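Local structure of 2,3,4,5-tetrahydropyridine-2,6-dicarboxylate N-succinyltransferase (Campylobacter jejuni, 2RIJ) at residues Gly274-Leu280 and Leu299-Thr305; Val293-Leu299 and Leu309-Val315. The protein probably catalyses the succinyl-CoA-dependent conversion of cyclic tetrahydrodipicolinate into acyclic N-succinyl-L-2-amino-6-oxopimelate in lysine biosynthesis. All blocks are in the same frame, centred on the assembly; numbering follows the deposited sequence. Where two conformers were deposited one is given.

Contact 1 (Gly274-Leu280 and Leu299-Thr305)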
# COMPACT_ATOMS: atom_id res chain seq x y z
N GLY A 274 25.71 -5.56 -12.49
CA GLY A 274 25.00 -6.80 -12.79
C GLY A 274 24.44 -6.84 -14.22
O GLY A 274 24.41 -5.83 -14.93
N GLY A 275 24.02 -8.05 -14.61
CA GLY A 275 23.64 -8.34 -15.98
C GLY A 275 22.48 -7.44 -16.37
O GLY A 275 21.43 -7.42 -15.73
N GLY A 276 22.66 -6.67 -17.45
CA GLY A 276 21.61 -5.78 -17.94
C GLY A 276 21.34 -4.53 -17.12
O GLY A 276 20.41 -3.79 -17.41
N ALA A 277 22.14 -4.29 -16.08
CA ALA A 277 22.01 -3.05 -15.34
C ALA A 277 22.41 -1.88 -16.23
O ALA A 277 23.21 -2.00 -17.17
CB ALA A 277 22.85 -3.07 -14.06
N SER A 278 21.85 -0.72 -15.92
CA SER A 278 22.14 0.54 -16.59
C SER A 278 22.74 1.49 -15.58
O SER A 278 22.16 1.68 -14.51
CB SER A 278 20.85 1.19 -17.13
OG SER A 278 20.54 0.79 -18.46
N ILE A 279 23.86 2.12 -15.93
CA ILE A 279 24.37 3.28 -15.22
C ILE A 279 24.31 4.47 -16.18
O ILE A 279 25.03 4.51 -17.17
CB ILE A 279 25.80 3.09 -14.69
CG1 ILE A 279 25.89 1.84 -13.82
CG2 ILE A 279 26.26 4.33 -13.89
CD1 ILE A 279 27.31 1.43 -13.46
N LEU A 280 23.48 5.46 -15.85
CA LEU A 280 23.35 6.64 -16.70
C LEU A 280 24.58 7.54 -16.49
O LEU A 280 25.38 7.36 -15.53
CB LEU A 280 22.01 7.33 -16.38
CG LEU A 280 20.73 6.47 -16.50
CD1 LEU A 280 19.53 7.43 -16.24
CD2 LEU A 280 20.62 5.75 -17.82
N LEU A 299 25.42 -3.39 -8.08
CA LEU A 299 24.25 -2.99 -8.88
C LEU A 299 23.59 -4.26 -9.44
O LEU A 299 24.18 -4.98 -10.22
CB LEU A 299 24.68 -2.04 -9.97
CG LEU A 299 25.46 -0.80 -9.51
CD1 LEU A 299 25.88 0.05 -10.67
CD2 LEU A 299 24.72 0.06 -8.43
N GLY A 300 22.38 -4.51 -9.00
CA GLY A 300 21.68 -5.71 -9.38
C GLY A 300 21.34 -5.81 -10.87
O GLY A 300 21.22 -4.81 -11.58
N ALA A 301 21.18 -7.03 -11.29
CA ALA A 301 20.71 -7.35 -12.63
C ALA A 301 19.45 -6.54 -12.94
O ALA A 301 18.52 -6.40 -12.09
CB ALA A 301 20.47 -8.87 -12.75
N ASN A 302 19.40 -6.01 -14.15
CA ASN A 302 18.30 -5.19 -14.64
C ASN A 302 17.91 -3.97 -13.78
O ASN A 302 16.84 -3.42 -13.95
CB ASN A 302 17.11 -6.11 -14.96
CG ASN A 302 17.35 -6.93 -16.20
OD1 ASN A 302 17.91 -6.43 -17.18
ND2 ASN A 302 16.90 -8.19 -16.19
N SER A 303 18.85 -3.47 -12.95
CA SER A 303 18.65 -2.22 -12.22
C SER A 303 18.96 -1.06 -13.09
O SER A 303 19.58 -1.22 -14.18
CB SER A 303 19.52 -2.16 -10.94
OG SER A 303 20.90 -2.27 -11.20
N VAL A 304 18.61 0.14 -12.60
CA VAL A 304 19.00 1.40 -13.25
C VAL A 304 19.49 2.34 -12.18
O VAL A 304 18.77 2.62 -11.18
CB VAL A 304 17.85 2.08 -14.06
CG1 VAL A 304 18.32 3.39 -14.79
CG2 VAL A 304 17.15 1.07 -15.00
N THR A 305 20.68 2.83 -12.38
CA THR A 305 21.28 3.79 -11.49
C THR A 305 21.39 5.16 -12.20
O THR A 305 22.20 5.33 -13.11
CB THR A 305 22.68 3.33 -10.99
OG1 THR A 305 22.56 2.11 -10.23
CG2 THR A 305 23.31 4.40 -10.09
O HOH W 1 22.30 -0.00 -12.03
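Ile279 CG1 and Leu299 CG both stand anti to their own carbonyl carbons (chi1 -54° in Ile279), and the two side chains meet across the contact nearly at right angles. Ile279 CD1 presses on Leu299 CD1 at 3.4 Å, tighter than ordinary van der Waals contact. Ser303 takes a different rotamer: a chi1 of 59° holds OG between backbone N and carbonyl carbon, where it donates in plane to a lone pair of Gly300 O, 2.6 Å away. Gly300 O also takes the Ser303 N-H, closing a type II turn whose tip lies against the corresponding turn Gly274-Ala277. Such stacking of successive coils, turn on turn and strand on strand, is the left-handed parallel beta-helix of the hexapeptide-repeat acyltransferases. Between the turns, Asn302 N donates to Gly275 O at 2.9 Å; beyond them the strands pair in parallel, Thr305 N reaching Ser278 O at 2.8 Å almost straight, with an N-H...O angle of 170°. On the inner side, water 1 donates to Ser278 O and Ser303 OG and also bonds Thr305 OG1, 2.8 Å from it, so these buried polar atoms share one solvent molecule. Ala277 CB lies 3.6 Å from Ser303 OG. Outward, Ser278 OG bonds Arg260, and both residues are predicted to bind succinyl-CoA, as are Gly275 and Ala301. Asn302 ND2 instead donates to Gly276 O of a second subunit, and Asn302 OD1 accepts from Arg260 of that subunit.

Contact 2 (Val293-Leu299 and Leu309-Val315)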
# COMPACT_ATOMS: atom_id res chain seq x y z
N VAL A 293 29.85 6.03 -9.50
CA VAL A 293 29.51 5.01 -8.52
C VAL A 293 30.81 4.71 -7.78
O VAL A 293 31.87 4.57 -8.39
CB VAL A 293 28.93 3.81 -9.27
CG1 VAL A 293 28.91 2.55 -8.46
CG2 VAL A 293 27.52 4.18 -9.85
N GLY A 294 30.75 4.64 -6.46
CA GLY A 294 31.98 4.50 -5.67
C GLY A 294 32.49 3.08 -5.61
O GLY A 294 32.14 2.24 -6.41
N LYS A 295 33.36 2.83 -4.63
CA LYS A 295 33.98 1.54 -4.45
C LYS A 295 33.07 0.48 -3.87
O LYS A 295 32.24 0.76 -3.02
CB LYS A 295 35.18 1.68 -3.50
CG LYS A 295 36.28 2.52 -4.05
CD LYS A 295 37.49 2.47 -3.13
CE LYS A 295 38.49 3.52 -3.53
NZ LYS A 295 39.82 3.28 -2.84
N ALA A 296 33.24 -0.75 -4.34
CA ALA A 296 32.53 -1.88 -3.79
C ALA A 296 30.99 -1.69 -3.82
O ALA A 296 30.30 -2.06 -2.89
CB ALA A 296 33.03 -2.16 -2.33
N CYS A 297 30.47 -1.07 -4.86
CA CYS A 297 29.03 -1.00 -5.03
C CYS A 297 28.54 -2.24 -5.77
O CYS A 297 29.28 -2.79 -6.59
CB CYS A 297 28.63 0.24 -5.80
SG CYS A 297 28.87 1.75 -4.84
N LEU A 298 27.32 -2.66 -5.46
CA LEU A 298 26.70 -3.83 -6.06
C LEU A 298 25.42 -3.39 -6.76
O LEU A 298 24.47 -3.03 -6.10
CB LEU A 298 26.37 -4.81 -4.93
CG LEU A 298 25.88 -6.22 -5.21
CD1 LEU A 298 26.78 -6.92 -6.20
CD2 LEU A 298 25.83 -6.96 -3.84
N LEU A 299 25.42 -3.39 -8.08
CA LEU A 299 24.25 -2.99 -8.88
C LEU A 299 23.59 -4.26 -9.44
O LEU A 299 24.18 -4.98 -10.22
CB LEU A 299 24.68 -2.04 -9.97
CG LEU A 299 25.46 -0.80 -9.51
CD1 LEU A 299 25.88 0.05 -10.67
CD2 LEU A 299 24.72 0.06 -8.43
N LEU A 309 26.49 7.47 -6.65
CA LEU A 309 26.47 6.69 -5.42
C LEU A 309 27.84 6.78 -4.78
O LEU A 309 28.86 6.78 -5.47
CB LEU A 309 26.15 5.23 -5.75
CG LEU A 309 24.85 4.83 -6.42
CD1 LEU A 309 24.80 3.34 -6.74
CD2 LEU A 309 23.61 5.21 -5.54
N GLY A 310 27.90 6.85 -3.45
CA GLY A 310 29.16 6.76 -2.74
C GLY A 310 29.65 5.32 -2.67
O GLY A 310 29.29 4.47 -3.51
N ASP A 311 30.47 5.03 -1.70
CA ASP A 311 31.03 3.71 -1.54
C ASP A 311 30.09 2.76 -0.84
O ASP A 311 29.28 3.15 -0.03
CB ASP A 311 32.30 3.76 -0.73
CG ASP A 311 33.38 4.61 -1.37
OD1 ASP A 311 33.46 4.79 -2.60
OD2 ASP A 311 34.18 5.13 -0.59
N ASN A 312 30.24 1.49 -1.13
CA ASN A 312 29.47 0.44 -0.49
C ASN A 312 27.96 0.55 -0.59
O ASN A 312 27.23 0.21 0.39
CB ASN A 312 29.86 0.38 0.98
CG ASN A 312 31.36 0.25 1.18
OD1 ASN A 312 31.99 1.10 1.79
ND2 ASN A 312 31.92 -0.83 0.70
N CYS A 313 27.46 1.02 -1.73
CA CYS A 313 26.04 1.09 -1.96
C CYS A 313 25.55 -0.15 -2.69
O CYS A 313 26.29 -0.76 -3.46
CB CYS A 313 25.66 2.33 -2.75
SG CYS A 313 25.92 3.90 -1.90
N ILE A 314 24.29 -0.49 -2.47
CA ILE A 314 23.65 -1.63 -3.12
C ILE A 314 22.37 -1.17 -3.75
O ILE A 314 21.58 -0.46 -3.12
CB ILE A 314 23.33 -2.74 -2.14
CG1 ILE A 314 24.59 -3.26 -1.46
CG2 ILE A 314 22.57 -3.91 -2.85
CD1 ILE A 314 24.25 -4.29 -0.43
N VAL A 315 22.19 -1.52 -5.02
CA VAL A 315 20.91 -1.35 -5.72
C VAL A 315 20.43 -2.75 -6.04
O VAL A 315 21.08 -3.51 -6.76
CB VAL A 315 21.03 -0.51 -6.98
CG1 VAL A 315 19.68 -0.38 -7.70
CG2 VAL A 315 21.58 0.91 -6.67
O HOH W 2 27.89 -2.62 -1.82
O HOH W 3 30.70 -2.92 -0.07
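The CD2 methyl of Leu299 rests against both Leu309 and Val315, and this is the compact inner part of two adjacent coils in the left-handed beta-helix. CD2 lies 3.7 Å from Leu309 CD1, the two leucines sliding past each other in opposite directions, and equally close to Val315 CG2, whose side chain crosses that of Leu299 at a slant. Phe362 of the strand 360-364 packs on both Leu309 and Val315. Cys297 also faces inward: chi1 of -71° sets SG anti to the carbonyl carbon, where the sulfur accepts the Cys313 N-H at 3.5 Å and lies against Cys313 CB. The parallel strands are joined by regular bonds, Leu298 N to Cys313 O and Val315 N to Leu298 O.

Toward solvent the pairing becomes more varied. The bonds from Gly294 N to Leu309 O and Gly310 O are both weak, whereas the next amide, Lys295 N, donates to Asp311 OD1 at 2.8 Å, meeting it from above the carboxylate plane. The Lys295 and Asp311 side chains run side by side, yet Lys295 NZ stays 6.3 Å from Asp311 OD2, so the aspartate grips the backbone amide rather than the ammonium. Asn312 N returns a nearly straight bond to Lys295 O, with an N-H...O angle of 177°. At the exposed end, Ala296 CB touches Asn312 ND2 at 3.5 Å, and two waters bridge the coils: one donates to Ala296 O and Cys313 O, while the other accepts from Asn312 ND2 and donates to Ala296 O at 3.0 Å.

In the fold
The two contacts lie on adjacent faces of the same beta-helix, their centres 12 Å apart, and share Leu299, where the chain leaves strand 298-299 for the turn leading to strand 304-305. Gly300 N probably bonds Val315 O at 2.8 Å. Inside the coil, Ser303 CB packs 3.7 Å from Val315 CG1, and Thr305 CG2 lies 4.2 Å from Val293 CG2. Contact 1 faces the predicted active site: Gly275 is about 4 Å from the side chain of Glu258, the predicted acyl-anhydride residue, and neighbouring subunits meet there. Contact 2 touches no other chain; the side chain of its Ile314 comes within about 4 Å of that of Asp316, two residues on and also predicted to bind succinyl-CoA.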